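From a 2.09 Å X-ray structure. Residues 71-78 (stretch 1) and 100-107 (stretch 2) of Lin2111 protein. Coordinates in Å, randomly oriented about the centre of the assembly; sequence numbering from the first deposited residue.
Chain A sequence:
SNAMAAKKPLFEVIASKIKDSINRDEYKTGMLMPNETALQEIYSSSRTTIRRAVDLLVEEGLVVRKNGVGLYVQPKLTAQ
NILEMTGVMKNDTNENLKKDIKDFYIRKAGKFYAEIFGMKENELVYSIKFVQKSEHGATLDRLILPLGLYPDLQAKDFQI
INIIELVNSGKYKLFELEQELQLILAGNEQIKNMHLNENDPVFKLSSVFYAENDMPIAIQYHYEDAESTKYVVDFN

Stretch 1 (71-78) LYVQPKLT
Stretch 2 100-107: DIKDFYIR

Pro75 lies over one face of the Phe104 ring. Pro75 CG is 3.7 Å from the Phe104 ring centroid, 8° off the normal, a CH-pi contact, and Pro75 CB comes to 3.4 Å from Phe104 CE2. The proline ring is C-gamma endo; Phe104 has chi1 t and chi2 28°. Both CA-to-CB bonds point toward the other stretch.

Leu77 sits at the edge of the same ring, near its plane. Leu77 CD2 is 4.0 Å from Phe104 CB and 3.7 Å from Ile101 CG2. Leu77 has chi1 m and chi2 t, as does Ile101. Two residues after Phe104, Ile106, also m and t, extends the apolar surface. Ile106 CG1 is 3.9 Å from Pro75 CD, and Ile106 CD1 is 4.1 Å from Tyr72 CB. The Tyr72 CA-to-CB bond points toward stretch 2; chi1 is m, and the ring does not follow it into the contact.

The two segments run nearly antiparallel, 170° apart end to end. Residues 100-107 are all strand, though Lys102 breaks the extended path at -101/-33. In stretch 1 the strand covers 71-73, and loop or turn follows. The register pairs Gln74 with Tyr105, CA to CA 6.0 Å. Gln74 (phi/psi -74/135) and Pro75 (-60/152) remain extended. Leu77 departs from this at -86/64.

No direct backbone-to-backbone hydrogen bond joins the stretches. The Gln74 amide takes that role. Its chi1 and chi2 are both m, with chi3 11°, which brings the side-chain end to the strand. Ile106 N donates to Gln74 OE1 at 2.8 Å, and Gln74 NE2 donates to Ile106 O at 2.9 Å. One amide thus satisfies both backbone polar groups of one residue. Water 1 lies between the two backbones, 2.7 Å from Pro75 O and 2.8 Å from Phe104 O.

Within stretch 2, Lys102 NZ forms a salt bridge with Asp100 OD2 at 2.7 Å.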

ATOM      1  N   LEU A  71      21.975  16.666 -19.314  1.00 33.22           N
ATOM      2  CA  LEU A  71      20.976  16.387 -20.337  1.00 40.71           C
ATOM      3  C   LEU A  71      20.487  14.952 -20.190  1.00 42.96           C
ATOM      4  O   LEU A  71      21.290  14.021 -20.133  1.00 41.79           O
ATOM      5  CB  LEU A  71      21.584  16.553 -21.741  1.00 34.27           C
ATOM      6  CG  LEU A  71      21.291  17.777 -22.609  1.00 44.33           C
ATOM      7  CD1 LEU A  71      21.231  19.053 -21.791  1.00 46.30           C
ATOM      8  CD2 LEU A  71      22.337  17.884 -23.716  1.00 38.16           C
ATOM      9  N   TYR A  72      19.171  14.782 -20.167  1.00 43.25           N
ATOM     10  CA  TYR A  72      18.561  13.460 -20.124  1.00 40.44           C
ATOM     11  C   TYR A  72      17.753  13.221 -21.389  1.00 44.92           C
ATOM     12  O   TYR A  72      17.097  14.132 -21.910  1.00 40.93           O
ATOM     13  CB  TYR A  72      17.665  13.326 -18.888  1.00 46.41           C
ATOM     14  CG  TYR A  72      18.388  13.577 -17.583  1.00 45.99           C
ATOM     15  CD1 TYR A  72      18.939  12.529 -16.860  1.00 48.88           C
ATOM     16  CD2 TYR A  72      18.534  14.862 -17.083  1.00 54.79           C
ATOM     17  CE1 TYR A  72      19.608  12.753 -15.671  1.00 56.79           C
ATOM     18  CE2 TYR A  72      19.203  15.100 -15.897  1.00 59.33           C
ATOM     19  CZ  TYR A  72      19.737  14.042 -15.192  1.00 68.02           C
ATOM     20  OH  TYR A  72      20.404  14.272 -14.008  1.00 77.84           O
ATOM     21  N   VAL A  73      17.818  11.998 -21.898  1.00 41.03           N
ATOM     22  CA  VAL A  73      16.987  11.612 -23.024  1.00 41.16           C
ATOM     23  C   VAL A  73      15.607  11.233 -22.498  1.00 44.93           C
ATOM     24  O   VAL A  73      15.488  10.567 -21.468  1.00 44.43           O
ATOM     25  CB  VAL A  73      17.596  10.422 -23.792  1.00 44.49           C
ATOM     26  CG1 VAL A  73      16.777  10.116 -25.036  1.00 39.70           C
ATOM     27  CG2 VAL A  73      19.035  10.722 -24.165  1.00 54.06           C
ATOM     28  N   GLN A  74      14.566  11.680 -23.187  1.00 39.24           N
ATOM     29  CA  GLN A  74      13.207  11.342 -22.798  1.00 38.50           C
ATOM     30  C   GLN A  74      12.930   9.883 -23.152  1.00 40.58           C
ATOM     31  O   GLN A  74      13.276   9.434 -24.244  1.00 37.94           O
ATOM     32  CB  GLN A  74      12.205  12.270 -23.494  1.00 36.58           C
ATOM     33  CG  GLN A  74      12.171  13.691 -22.942  1.00 33.97           C
ATOM     34  CD  GLN A  74      11.332  13.806 -21.677  1.00 34.79           C
ATOM     35  OE1 GLN A  74      10.941  12.797 -21.085  1.00 32.66           O
ATOM     36  NE2 GLN A  74      11.043  15.042 -21.263  1.00 32.30           N
ATOM     37  N   PRO A  75      12.314   9.132 -22.221  1.00 39.50           N
ATOM     38  CA  PRO A  75      11.965   7.737 -22.523  1.00 36.44           C
ATOM     39  C   PRO A  75      11.018   7.648 -23.720  1.00 40.67           C
ATOM     40  O   PRO A  75      10.255   8.578 -23.995  1.00 36.46           O
ATOM     41  CB  PRO A  75      11.272   7.252 -21.241  1.00 43.25           C
ATOM     42  CG  PRO A  75      10.898   8.484 -20.485  1.00 42.82           C
ATOM     43  CD  PRO A  75      11.865   9.557 -20.883  1.00 39.36           C
ATOM     44  N   LYS A  76      11.078   6.533 -24.436  1.00 47.26           N
ATOM     45  CA  LYS A  76      10.237   6.323 -25.607  1.00 48.35           C
ATOM     46  C   LYS A  76       9.319   5.124 -25.418  1.00 47.56           C
ATOM     47  O   LYS A  76       9.769   4.035 -25.062  1.00 46.47           O
ATOM     48  CB  LYS A  76      11.111   6.118 -26.848  1.00 59.27           C
ATOM     49  CG  LYS A  76      11.445   7.399 -27.597  1.00 68.92           C
ATOM     50  CD  LYS A  76      10.476   7.628 -28.751  1.00 78.21           C
ATOM     51  CE  LYS A  76      10.732   6.640 -29.888  1.00 81.30           C
ATOM     52  NZ  LYS A  76       9.660   6.677 -30.925  1.00 82.25           N
ATOM     53  N   LEU A  77       8.030   5.323 -25.659  1.00 44.35           N
ATOM     54  CA  LEU A  77       7.081   4.223 -25.570  1.00 47.31           C
ATOM     55  C   LEU A  77       7.019   3.466 -26.892  1.00 46.51           C
ATOM     56  O   LEU A  77       5.987   3.446 -27.571  1.00 43.41           O
ATOM     57  CB  LEU A  77       5.693   4.725 -25.163  1.00 42.80           C
ATOM     58  CG  LEU A  77       5.530   5.246 -23.731  1.00 45.93           C
ATOM     59  CD1 LEU A  77       4.173   5.908 -23.565  1.00 50.05           C
ATOM     60  CD2 LEU A  77       5.722   4.128 -22.692  1.00 44.31           C
ATOM     61  N   THR A  78       8.134   2.846 -27.259  1.00 48.22           N
ATOM     62  CA  THR A  78       8.171   2.019 -28.458  1.00 48.27           C
ATOM     63  C   THR A  78       7.415   0.734 -28.177  1.00 46.16           C
ATOM     64  O   THR A  78       7.022   0.472 -27.040  1.00 40.49           O
ATOM     65  CB  THR A  78       9.606   1.656 -28.851  1.00 50.42           C
ATOM     66  OG1 THR A  78      10.216   0.907 -27.792  1.00 52.81           O
ATOM     67  CG2 THR A  78      10.426   2.919 -29.130  1.00 43.82           C
ATOM     68  N   ASP A 100      -2.445  -0.255 -19.635  1.00 49.65           N
ATOM     69  CA  ASP A 100      -2.191   0.457 -20.881  1.00 57.61           C
ATOM     70  C   ASP A 100      -1.535   1.806 -20.599  1.00 60.35           C
ATOM     71  O   ASP A 100      -2.178   2.718 -20.071  1.00 57.31           O
ATOM     72  CB  ASP A 100      -3.508   0.659 -21.636  1.00 58.99           C
ATOM     73  CG  ASP A 100      -3.323   1.374 -22.966  1.00 74.97           C
ATOM     74  OD1 ASP A 100      -2.235   1.254 -23.574  1.00 78.19           O
ATOM     75  OD2 ASP A 100      -4.278   2.053 -23.410  1.00 77.31           O
ATOM     76  N   ILE A 101      -0.255   1.931 -20.948  1.00 49.28           N
ATOM     77  CA  ILE A 101       0.488   3.162 -20.682  1.00 40.75           C
ATOM     78  C   ILE A 101       0.066   4.300 -21.609  1.00 44.47           C
ATOM     79  O   ILE A 101       0.030   4.146 -22.827  1.00 46.50           O
ATOM     80  CB  ILE A 101       2.013   2.945 -20.779  1.00 47.56           C
ATOM     81  CG1 ILE A 101       2.446   1.801 -19.868  1.00 52.09           C
ATOM     82  CG2 ILE A 101       2.762   4.214 -20.408  1.00 35.13           C
ATOM     83  CD1 ILE A 101       3.945   1.655 -19.774  1.00 61.97           C
ATOM     84  N   LYS A 102      -0.262   5.443 -21.022  1.00 42.92           N
ATOM     85  CA  LYS A 102      -0.701   6.598 -21.788  1.00 44.11           C
ATOM     86  C   LYS A 102       0.425   7.612 -21.941  1.00 44.97           C
ATOM     87  O   LYS A 102       0.514   8.305 -22.945  1.00 52.30           O
ATOM     88  CB  LYS A 102      -1.884   7.280 -21.089  1.00 40.89           C
ATOM     89  CG  LYS A 102      -3.020   6.352 -20.697  1.00 53.56           C
ATOM     90  CD  LYS A 102      -4.024   6.164 -21.820  1.00 56.38           C
ATOM     91  CE  LYS A 102      -3.659   4.995 -22.707  1.00 62.47           C
ATOM     92  NZ  LYS A 102      -4.780   4.647 -23.624  1.00 66.76           N
ATOM     93  N   ASP A 103       1.267   7.703 -20.923  1.00 37.20           N
ATOM     94  CA  ASP A 103       2.271   8.747 -20.833  1.00 41.33           C
ATOM     95  C   ASP A 103       3.443   8.263 -19.995  1.00 39.85           C
ATOM     96  O   ASP A 103       3.252   7.615 -18.955  1.00 29.72           O
ATOM     97  CB  ASP A 103       1.681   9.989 -20.161  1.00 49.61           C
ATOM     98  CG  ASP A 103       1.194  11.010 -21.152  1.00 72.52           C
ATOM     99  OD1 ASP A 103       1.900  11.237 -22.159  1.00 81.31           O
ATOM    100  OD2 ASP A 103       0.112  11.593 -20.919  1.00 78.38           O
ATOM    101  N   PHE A 104       4.649   8.592 -20.444  1.00 32.70           N
ATOM    102  CA  PHE A 104       5.857   8.334 -19.677  1.00 34.29           C
ATOM    103  C   PHE A 104       6.885   9.389 -20.071  1.00 39.19           C
ATOM    104  O   PHE A 104       7.394   9.381 -21.189  1.00 38.20           O
ATOM    105  CB  PHE A 104       6.368   6.912 -19.952  1.00 27.20           C
ATOM    106  CG  PHE A 104       7.620   6.543 -19.194  1.00 31.89           C
ATOM    107  CD1 PHE A 104       7.915   7.126 -17.972  1.00 33.98           C
ATOM    108  CD2 PHE A 104       8.486   5.579 -19.695  1.00 34.72           C
ATOM    109  CE1 PHE A 104       9.065   6.770 -17.268  1.00 34.80           C
ATOM    110  CE2 PHE A 104       9.639   5.226 -19.004  1.00 37.11           C
ATOM    111  CZ  PHE A 104       9.926   5.819 -17.785  1.00 36.21           C
ATOM    112  N   TYR A 105       7.175  10.317 -19.168  1.00 31.17           N
ATOM    113  CA  TYR A 105       8.148  11.353 -19.489  1.00 28.34           C
ATOM    114  C   TYR A 105       8.804  11.955 -18.252  1.00 31.60           C
ATOM    115  O   TYR A 105       8.385  11.703 -17.117  1.00 30.94           O
ATOM    116  CB  TYR A 105       7.509  12.456 -20.344  1.00 35.90           C
ATOM    117  CG  TYR A 105       6.457  13.252 -19.602  1.00 38.39           C
ATOM    118  CD1 TYR A 105       6.725  14.531 -19.137  1.00 43.51           C
ATOM    119  CD2 TYR A 105       5.204  12.716 -19.355  1.00 37.52           C
ATOM    120  CE1 TYR A 105       5.768  15.259 -18.457  1.00 47.71           C
ATOM    121  CE2 TYR A 105       4.238  13.434 -18.677  1.00 44.32           C
ATOM    122  CZ  TYR A 105       4.526  14.706 -18.229  1.00 49.88           C
ATOM    123  OH  TYR A 105       3.569  15.429 -17.553  1.00 53.46           O
ATOM    124  N   ILE A 106       9.852  12.735 -18.494  1.00 31.67           N
ATOM    125  CA  ILE A 106      10.561  13.451 -17.447  1.00 26.03           C
ATOM    126  C   ILE A 106      10.153  14.916 -17.483  1.00 34.02           C
ATOM    127  O   ILE A 106       9.985  15.497 -18.557  1.00 34.70           O
ATOM    128  CB  ILE A 106      12.073  13.360 -17.667  1.00 39.86           C
ATOM    129  CG1 ILE A 106      12.504  11.893 -17.782  1.00 41.04           C
ATOM    130  CG2 ILE A 106      12.819  14.099 -16.570  1.00 35.67           C
ATOM    131  CD1 ILE A 106      13.950  11.714 -18.195  1.00 43.23           C
ATOM    132  N   ARG A 107      10.011  15.512 -16.307  1.00 34.84           N
ATOM    133  CA  ARG A 107       9.586  16.896 -16.175  1.00 33.79           C
ATOM    134  C   ARG A 107      10.157  17.444 -14.872  1.00 41.22           C
ATOM    135  O   ARG A 107      10.595  16.682 -14.009  1.00 40.81           O
ATOM    136  CB  ARG A 107       8.063  16.947 -16.096  1.00 33.38           C
ATOM    137  CG  ARG A 107       7.523  15.979 -15.025  1.00 34.32           C
ATOM    138  CD  ARG A 107       6.083  16.276 -14.611  1.00 39.15           C
ATOM    139  NE  ARG A 107       6.016  17.330 -13.602  1.00 42.07           N
ATOM    140  CZ  ARG A 107       4.881  17.847 -13.138  1.00 46.33           C
ATOM    141  NH1 ARG A 107       3.713  17.412 -13.598  1.00 41.55           N
ATOM    142  NH2 ARG A 107       4.909  18.805 -12.217  1.00 41.13           N
TER
HETATM  143  O   HOH W   1       8.979  10.783 -22.999  1.00 42.62           O